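Local coordinates for hemolysin (Xylella fastidiosa, PDB 2OAI), which is a membrane-associated hemolysin whose CorC/HlyC (transporter-associated) domain binds calcium at its dimer interface and may bind a flavin, at residues Ile61-Gly65 with Ile77-Ala83. Residues are numbered along the deposited sequence; the frame is centred on the assembly and turned at random.
Sequences IPHVG and IVDLDGA. With CA (calcium ion), chain C; CA (calcium ion), chain B; CA (calcium ion), chain D.
Two segments of the transporter-associated domain run in opposite directions: Ile61-Gly65, within the loop leading from helix 50-58 to strand 67-70, extended to Val64 without being a strand, and Ile77-Ala83, kinked at Val78 (psi -16°) and turning at Gly82 (phi 62°) after strand 80-81. CA atoms lie 4.9 Å apart for Val64 and Ile77, 6.7 Å for Ile61 and Ala83. A single hydrogen bond, Gly65 N to Ile77 O (2.9 Å), fixes the Gly65 end (phi 98°). Ile77 (chi1, chi2 m) meets Pro62, CG1 to CG 3.6 Å. Val64 (chi1 t) sets CG1 3.6 Å from Ile77 O and CG2 3.8 Å from Leu80 CG; Leu80 (m, t) brings CD1 3.4 Å from Pro62 O. Ile61 CD1 reaches Ala83 CB at 3.7 Å. Asp79 OD1, Leu80 O and Asp81 OD1 bind one calcium, each at 2.4 Å, with three waters. Asp86 and, from the second subunit, Asp79, Asp81 and Asp86 contribute to calcium binding at the dimer interface. Residues 77-83 thus couple apolar loop packing to the dimer's metal site.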
loop_
_atom_site.group_PDB
_atom_site.type_symbol
_atom_site.label_atom_id
_atom_site.label_comp_id
_atom_site.label_asym_id
_atom_site.label_seq_id
_atom_site.Cartn_x
_atom_site.Cartn_y
_atom_site.Cartn_z
ATOM N N ILE A 61 -11.890 11.546 5.427
ATOM C CA ILE A 61 -10.675 10.943 4.891
ATOM C C ILE A 61 -10.279 9.780 5.805
ATOM O O ILE A 61 -9.896 9.996 6.950
ATOM C CB ILE A 61 -9.510 11.946 4.805
ATOM C CG1 ILE A 61 -9.930 13.184 3.993
ATOM C CG2 ILE A 61 -8.288 11.254 4.170
ATOM C CD1 ILE A 61 -9.067 14.417 4.223
ATOM N N PRO A 62 -10.341 8.546 5.282
ATOM C CA PRO A 62 -10.105 7.356 6.130
ATOM C C PRO A 62 -8.645 7.216 6.574
ATOM O O PRO A 62 -7.762 7.827 5.969
ATOM C CB PRO A 62 -10.524 6.196 5.230
ATOM C CG PRO A 62 -10.217 6.694 3.839
ATOM C CD PRO A 62 -10.596 8.188 3.874
ATOM N N HIS A 63 -8.391 6.470 7.654
ATOM C CA HIS A 63 -7.027 6.182 8.060
ATOM C C HIS A 63 -6.539 5.029 7.180
ATOM O O HIS A 63 -7.320 4.158 6.754
ATOM C CB HIS A 63 -6.944 5.652 9.509
ATOM C CG HIS A 63 -7.082 6.691 10.570
ATOM N ND1 HIS A 63 -8.173 7.529 10.669
ATOM C CD2 HIS A 63 -6.287 6.977 11.632
ATOM C CE1 HIS A 63 -8.027 8.314 11.724
ATOM N NE2 HIS A 63 -6.894 7.995 12.332
ATOM N N VAL A 64 -5.233 4.966 6.957
ATOM C CA VAL A 64 -4.655 3.753 6.353
ATOM C C VAL A 64 -5.027 2.560 7.231
ATOM O O VAL A 64 -4.965 2.646 8.465
ATOM C CB VAL A 64 -3.106 3.872 6.212
ATOM C CG1 VAL A 64 -2.482 2.537 5.816
ATOM C CG2 VAL A 64 -2.746 4.987 5.194
ATOM N N GLY A 65 -5.427 1.470 6.583
ATOM C CA GLY A 65 -5.816 0.246 7.257
ATOM C C GLY A 65 -7.329 0.099 7.423
ATOM O O GLY A 65 -7.803 -0.995 7.762
ATOM N N ILE A 77 -7.609 0.907 2.548
ATOM C CA ILE A 77 -6.763 2.060 2.286
ATOM C C ILE A 77 -5.343 1.644 2.629
ATOM O O ILE A 77 -5.096 1.216 3.745
ATOM C CB ILE A 77 -7.153 3.246 3.226
ATOM C CG1 ILE A 77 -8.661 3.553 3.081
ATOM C CG2 ILE A 77 -6.207 4.471 2.992
ATOM C CD1 ILE A 77 -9.075 3.834 1.735
ATOM N N VAL A 78 -4.400 1.765 1.697
ATOM C CA VAL A 78 -3.022 1.383 2.079
ATOM C C VAL A 78 -1.998 2.512 2.016
ATOM O O VAL A 78 -0.935 2.395 2.621
ATOM C CB VAL A 78 -2.493 0.119 1.373
ATOM C CG1 VAL A 78 -3.339 -1.140 1.730
ATOM C CG2 VAL A 78 -2.376 0.358 -0.069
ATOM N N ASP A 79 -2.339 3.615 1.335
ATOM C CA ASP A 79 -1.495 4.812 1.374
ATOM C C ASP A 79 -2.264 6.075 1.187
ATOM O O ASP A 79 -3.083 6.147 0.283
ATOM C CB ASP A 79 -0.405 4.784 0.302
ATOM C CG ASP A 79 0.511 6.001 0.383
ATOM O OD1 ASP A 79 1.146 6.203 1.434
ATOM O OD2 ASP A 79 0.585 6.767 -0.582
ATOM N N LEU A 80 -1.956 7.062 2.041
ATOM C CA LEU A 80 -2.430 8.442 1.862
ATOM C C LEU A 80 -1.238 9.309 1.484
ATOM O O LEU A 80 -0.097 9.043 1.924
ATOM C CB LEU A 80 -3.019 8.959 3.179
ATOM C CG LEU A 80 -4.238 8.219 3.757
ATOM C CD1 LEU A 80 -4.604 8.815 5.114
ATOM C CD2 LEU A 80 -5.423 8.323 2.803
ATOM N N ASP A 81 -1.492 10.361 0.712
ATOM C CA ASP A 81 -0.511 11.431 0.580
ATOM C C ASP A 81 -1.226 12.672 1.017
ATOM O O ASP A 81 -2.000 13.238 0.229
ATOM C CB ASP A 81 -0.003 11.548 -0.849
ATOM C CG ASP A 81 0.725 10.313 -1.285
ATOM O OD1 ASP A 81 1.433 9.712 -0.449
ATOM O OD2 ASP A 81 0.597 9.922 -2.438
ATOM N N GLY A 82 -1.035 13.037 2.282
ATOM C CA GLY A 82 -1.829 14.129 2.859
ATOM C C GLY A 82 -3.280 13.691 2.805
ATOM O O GLY A 82 -3.623 12.621 3.288
ATOM N N ALA A 83 -4.126 14.504 2.177
ATOM C CA ALA A 83 -5.554 14.192 2.071
ATOM C C ALA A 83 -5.898 13.187 0.949
ATOM O O ALA A 83 -7.010 12.634 0.919
ATOM C CB ALA A 83 -6.358 15.491 1.892
HETATM CA CA CA C . 2.139 8.368 1.383
HETATM CA CA CA B . 1.553 7.903 -1.951
HETATM CA CA CA D . 2.175 7.580 -2.546
HETATM O O HOH W 1 1.885 9.092 3.810
HETATM O O HOH W 2 3.879 10.133 1.407
HETATM O O HOH W 3 3.881 7.185 2.625
#